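5-ketofructose reductase (Gluconobacter sp., PDB 7COK) probably catalyses the nicotinamide-dependent reduction of 5-ketofructose, as a member of a novel class in the shikimate dehydrogenase family. Local coordinates at residues Glu219-Asp224 with Thr244-Leu249; Val211-Leu216 with Lys236-Leu241. All blocks are in the same frame, centred on the assembly; numbering follows the deposited sequence.

Overall arrangement
Both contacts lie at the edge of the six-stranded parallel sheet that ends in strand 245-246, in the domain that probably binds the dinucleotide as in shikimate dehydrogenases. Contact 1 pairs strand 221-224 with edge strand 245-246; contact 2 sets the loop before strand 221-224 against helix 233-240, the crossover between those two strands. The segments alternate along the chain, and the contact centres lie about 11 Å apart. Val-222 joins them: its CG1 is 3.8 Å from Ala-238 CB and its CG2 is 3.7 Å from Leu-216 CD2. Contact 1 is largely buried, whereas contact 2 lies farther out, its centre about 23 Å from that of the chain, against about 14 Å for contact 1. The structure is ligand-free.

Contact 1: Glu219-Asp224 with Thr244-Leu249; sequences ETVVAD and TTLDGL
Val-222 O receives the amide of Leu-246 at 2.9 Å and also lies 3.1 Å from Thr-245 CA, a CA-H...O contact, so two neighbouring residues of the edge strand close on one carbonyl. This is the parallel pairing of a right-handed beta-alpha-beta unit in a Rossmann-type sheet. Val-222 N gives its hydrogen almost straight to Thr-244 O, and Asp-224 N bonds to Leu-246 O at 3.0 Å, completing the ladder. At the start of the pairing a water bridges the segments, donating to Thr-220 O and accepting from Thr-244 N.

The face bearing Val-221, Ala-223 and Leu-246 is covered by Leu-116 and Phe-112 of helix 110-117. Leu-246 CD1 lies anti to its own CA (chi2 163°) and meets Val-221 CG1 at 3.8 Å, the two side chains crossing obliquely. The small Ala-223 lets its CB sit 4.0 Å from Leu-246 CB beneath the helix. On the other face, beta-branched Val-222 and Thr-245 suit extended backbone and turn toward helix 233-240.

Asp-224 is buried, but its carboxylate has partners: OD1 accepts from Asn-196 ND2 and Ile-226 N, and OD2 pairs with Thr-232 OG1. Beyond the edge strand Asp-247 serves as N-cap of helix 248-264, its OD1 accepting the hydrogen of Gly-250 N.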
loop_
_atom_site.group_PDB
_atom_site.type_symbol
_atom_site.label_atom_id
_atom_site.label_comp_id
_atom_site.label_asym_id
_atom_site.label_seq_id
_atom_site.Cartn_x
_atom_site.Cartn_y
_atom_site.Cartn_z
ATOM N N GLU A 219 -13.282 10.824 43.489
ATOM C CA GLU A 219 -13.213 11.903 42.502
ATOM C C GLU A 219 -12.030 11.783 41.542
ATOM O O GLU A 219 -12.005 12.446 40.485
ATOM C CB GLU A 219 -13.090 13.245 43.211
ATOM C CG GLU A 219 -14.377 13.805 43.781
ATOM C CD GLU A 219 -14.227 15.265 44.153
ATOM O OE1 GLU A 219 -14.124 16.106 43.233
ATOM O OE2 GLU A 219 -14.202 15.570 45.364
ATOM N N THR A 220 -11.038 10.973 41.921
ATOM C CA THR A 220 -9.820 10.823 41.115
ATOM C C THR A 220 -10.160 10.094 39.830
ATOM O O THR A 220 -10.799 9.040 39.851
ATOM C CB THR A 220 -8.732 10.043 41.858
ATOM O OG1 THR A 220 -8.582 10.567 43.178
ATOM C CG2 THR A 220 -7.382 10.172 41.125
ATOM N N VAL A 221 -9.733 10.670 38.711
ATOM C CA VAL A 221 -9.866 10.041 37.394
ATOM C C VAL A 221 -8.673 9.097 37.232
ATOM O O VAL A 221 -7.534 9.507 37.421
ATOM C CB VAL A 221 -9.924 11.105 36.283
ATOM C CG1 VAL A 221 -9.993 10.456 34.903
ATOM C CG2 VAL A 221 -11.132 11.998 36.501
ATOM N N VAL A 222 -8.945 7.838 36.902
ATOM C CA VAL A 222 -7.899 6.816 36.833
ATOM C C VAL A 222 -7.848 6.277 35.402
ATOM O O VAL A 222 -8.849 5.822 34.858
ATOM C CB VAL A 222 -8.145 5.683 37.855
ATOM C CG1 VAL A 222 -6.991 4.713 37.840
ATOM C CG2 VAL A 222 -8.323 6.216 39.267
ATOM N N ALA A 223 -6.661 6.327 34.800
ATOM C CA ALA A 223 -6.467 5.935 33.394
ATOM C C ALA A 223 -5.335 4.917 33.286
ATOM O O ALA A 223 -4.404 4.915 34.103
ATOM C CB ALA A 223 -6.166 7.161 32.562
ATOM N N ASP A 224 -5.401 4.100 32.259
ATOM C CA ASP A 224 -4.392 3.092 32.004
ATOM C C ASP A 224 -4.105 3.034 30.514
ATOM O O ASP A 224 -5.007 2.895 29.705
ATOM C CB ASP A 224 -4.891 1.734 32.492
ATOM C CG ASP A 224 -3.785 0.716 32.665
ATOM O OD1 ASP A 224 -2.678 0.835 32.085
ATOM O OD2 ASP A 224 -4.008 -0.229 33.420
ATOM N N THR A 244 -14.023 7.126 38.283
ATOM C CA THR A 244 -14.200 7.189 36.837
ATOM C C THR A 244 -12.912 6.670 36.217
ATOM O O THR A 244 -11.829 7.129 36.590
ATOM C CB THR A 244 -14.465 8.632 36.391
ATOM O OG1 THR A 244 -15.717 9.061 36.924
ATOM C CG2 THR A 244 -14.529 8.743 34.860
ATOM N N THR A 245 -13.039 5.706 35.305
ATOM C CA THR A 245 -11.871 5.078 34.644
ATOM C C THR A 245 -11.813 5.272 33.127
ATOM O O THR A 245 -12.841 5.359 32.447
ATOM C CB THR A 245 -11.792 3.567 34.924
ATOM O OG1 THR A 245 -12.973 2.920 34.422
ATOM C CG2 THR A 245 -11.661 3.277 36.438
ATOM N N LEU A 246 -10.584 5.317 32.610
ATOM C CA LEU A 246 -10.334 5.421 31.182
ATOM C C LEU A 246 -9.381 4.354 30.720
ATOM O O LEU A 246 -8.245 4.283 31.174
ATOM C CB LEU A 246 -9.784 6.811 30.830
ATOM C CG LEU A 246 -10.684 7.960 31.296
ATOM C CD1 LEU A 246 -9.932 9.277 31.299
ATOM C CD2 LEU A 246 -11.920 8.038 30.433
ATOM N N ASP A 247 -9.824 3.549 29.764
ATOM C CA ASP A 247 -9.042 2.413 29.314
ATOM C C ASP A 247 -8.136 2.678 28.101
ATOM O O ASP A 247 -8.350 3.613 27.306
ATOM C CB ASP A 247 -9.969 1.222 29.069
ATOM C CG ASP A 247 -10.749 1.363 27.795
ATOM O OD1 ASP A 247 -10.204 1.001 26.725
ATOM O OD2 ASP A 247 -11.905 1.819 27.858
ATOM N N GLY A 248 -7.117 1.839 27.976
ATOM C CA GLY A 248 -6.066 2.048 26.987
ATOM C C GLY A 248 -6.479 1.712 25.583
ATOM O O GLY A 248 -5.868 2.182 24.630
ATOM N N LEU A 249 -7.510 0.877 25.444
ATOM C CA LEU A 249 -8.022 0.523 24.105
ATOM C C LEU A 249 -8.710 1.752 23.520
ATOM O O LEU A 249 -8.436 2.119 22.374
ATOM C CB LEU A 249 -8.921 -0.723 24.196
ATOM C CG LEU A 249 -9.463 -1.381 22.927
ATOM C CD1 LEU A 249 -9.885 -2.807 23.250
ATOM C CD2 LEU A 249 -10.651 -0.645 22.353
HETATM O O HOH W 1 -13.603 9.600 39.567
#

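Contact 2: Val211-Leu216 with Lys236-Leu241; sequences VEMGSL and KDAKAL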
loop_
_atom_site.group_PDB
_atom_site.type_symbol
_atom_site.label_atom_id
_atom_site.label_comp_id
_atom_site.label_asym_id
_atom_site.label_seq_id
_atom_site.Cartn_x
_atom_site.Cartn_y
_atom_site.Cartn_z
ATOM N N VAL A 211 0.335 0.345 43.793
ATOM C CA VAL A 211 -0.259 1.615 44.207
ATOM C C VAL A 211 -1.097 1.327 45.429
ATOM O O VAL A 211 -1.824 0.321 45.467
ATOM C CB VAL A 211 -1.200 2.164 43.111
ATOM C CG1 VAL A 211 -1.875 3.462 43.537
ATOM C CG2 VAL A 211 -0.440 2.375 41.814
ATOM N N GLU A 212 -0.997 2.209 46.426
ATOM C CA GLU A 212 -1.897 2.179 47.562
ATOM C C GLU A 212 -3.246 2.707 47.077
ATOM O O GLU A 212 -3.474 3.935 46.954
ATOM C CB GLU A 212 -1.348 3.009 48.706
ATOM C CG GLU A 212 -2.253 3.007 49.919
ATOM C CD GLU A 212 -1.669 3.821 51.040
ATOM O OE1 GLU A 212 -1.463 5.027 50.824
ATOM O OE2 GLU A 212 -1.416 3.254 52.128
ATOM N N MET A 213 -4.139 1.771 46.773
ATOM C CA MET A 213 -5.386 2.132 46.119
ATOM C C MET A 213 -6.259 2.956 47.062
ATOM O O MET A 213 -7.026 3.793 46.613
ATOM C CB MET A 213 -6.115 0.899 45.575
ATOM C CG MET A 213 -5.411 0.189 44.402
ATOM S SD MET A 213 -5.018 1.230 42.964
ATOM C CE MET A 213 -6.605 1.167 42.129
ATOM N N GLY A 214 -6.072 2.782 48.374
ATOM C CA GLY A 214 -6.803 3.596 49.362
ATOM C C GLY A 214 -6.425 5.075 49.406
ATOM O O GLY A 214 -7.063 5.865 50.112
ATOM N N SER A 215 -5.390 5.465 48.658
ATOM C CA SER A 215 -4.978 6.862 48.591
ATOM C C SER A 215 -5.783 7.623 47.545
ATOM O O SER A 215 -5.730 8.855 47.488
ATOM C CB SER A 215 -3.451 7.009 48.388
ATOM O OG SER A 215 -3.044 6.620 47.093
ATOM N N LEU A 216 -6.542 6.874 46.746
ATOM C CA LEU A 216 -7.454 7.462 45.758
ATOM C C LEU A 216 -8.700 7.975 46.432
ATOM O O LEU A 216 -9.221 7.324 47.340
ATOM C CB LEU A 216 -7.881 6.417 44.732
ATOM C CG LEU A 216 -6.943 5.977 43.597
ATOM C CD1 LEU A 216 -7.508 4.735 42.936
ATOM C CD2 LEU A 216 -6.838 7.068 42.560
ATOM N N LYS A 236 -10.088 -2.087 37.194
ATOM C CA LYS A 236 -11.203 -2.776 37.869
ATOM C C LYS A 236 -11.236 -2.438 39.345
ATOM O O LYS A 236 -12.315 -2.157 39.892
ATOM C CB LYS A 236 -11.145 -4.283 37.652
ATOM C CG LYS A 236 -11.528 -4.688 36.242
ATOM C CD LYS A 236 -11.281 -6.163 36.012
ATOM C CE LYS A 236 -12.046 -6.621 34.785
ATOM N NZ LYS A 236 -11.944 -8.091 34.610
ATOM N N ASP A 237 -10.056 -2.410 39.968
ATOM C CA ASP A 237 -9.908 -1.982 41.362
ATOM C C ASP A 237 -10.353 -0.533 41.564
ATOM O O ASP A 237 -11.089 -0.243 42.507
ATOM C CB ASP A 237 -8.467 -2.173 41.863
ATOM C CG ASP A 237 -8.034 -3.639 41.912
ATOM O OD1 ASP A 237 -8.890 -4.547 41.990
ATOM O OD2 ASP A 237 -6.808 -3.879 41.869
ATOM N N ALA A 238 -9.931 0.369 40.666
ATOM C CA ALA A 238 -10.329 1.776 40.734
ATOM C C ALA A 238 -11.854 1.958 40.615
ATOM O O ALA A 238 -12.465 2.679 41.418
ATOM C CB ALA A 238 -9.599 2.569 39.652
ATOM N N LYS A 239 -12.444 1.308 39.607
ATOM C CA LYS A 239 -13.894 1.350 39.401
ATOM C C LYS A 239 -14.660 0.803 40.619
ATOM O O LYS A 239 -15.671 1.382 41.012
ATOM C CB LYS A 239 -14.273 0.584 38.130
ATOM C CG LYS A 239 -15.696 0.840 37.631
ATOM C CD LYS A 239 -15.860 0.385 36.194
ATOM C CE LYS A 239 -15.770 -1.122 36.072
ATOM N NZ LYS A 239 -15.351 -1.562 34.714
ATOM N N ALA A 240 -14.153 -0.269 41.230
ATOM C CA ALA A 240 -14.752 -0.821 42.470
ATOM C C ALA A 240 -14.749 0.160 43.645
ATOM O O ALA A 240 -15.610 0.081 44.523
ATOM C CB ALA A 240 -14.070 -2.121 42.874
ATOM N N LEU A 241 -13.794 1.081 43.649
ATOM C CA LEU A 241 -13.719 2.138 44.653
ATOM C C LEU A 241 -14.637 3.314 44.353
ATOM O O LEU A 241 -14.810 4.189 45.182
ATOM C CB LEU A 241 -12.268 2.611 44.844
ATOM C CG LEU A 241 -11.293 1.615 45.489
ATOM C CD1 LEU A 241 -9.890 2.197 45.586
ATOM C CD2 LEU A 241 -11.761 1.119 46.856
#
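Met-213 reaches across to helix 233-240 with its terminal methyl, CE lying 3.7 Å from Ala-238 N and 3.8 Å from Asp-237 CB. Its side chain bends at both chi2 (-55°) and chi3 (-83°), and the second bend brings CE over the helix backbone, where the methyl also meets Ala-238 CB at 4.1 Å. A long, flexible thioether suits this place because it can fold to fit the helix surface. The chains of Met-213 and Asp-237 cross at about a right angle, and the methyl meets the aspartate at CB; the carboxylate has a long, weak ion pair with Arg-233.

Ala-238 is the buried residue of the contact. With only a methyl, it lets the helix lie close to the sheet, touching Val-222 and Thr-245 on the strands that this helix connects. The arrangement is the outer flank of a beta-alpha-beta crossover in the Rossmann-type domain, with the loop leading into strand 221-224 laid beside the crossover helix. Leu-216, near the end of that loop, points its CB toward the helix, with CD2 against Val-222.

Away from the methionine methyl the fit is looser: Leu-216 CD1 stands 4.5 Å from Ala-238 CB and 4.4 Å from Leu-241 CD1. The exposed Leu-241 faces solvent, yet its CD1 presses on the Met-213 carbonyl, 3.4 Å from Met-213 O. No hydrogen bond spans the two segments. Just ahead of the 3-10 turn 213-215, Glu-212 O accepts both Ser-215 N and, at 2.7 Å in the carbonyl plane, Ser-215 OG; Ser-215 OG is also hydrogen-bonded to Leu-187 N, and Glu-212 OE1 to Ser-186 OG.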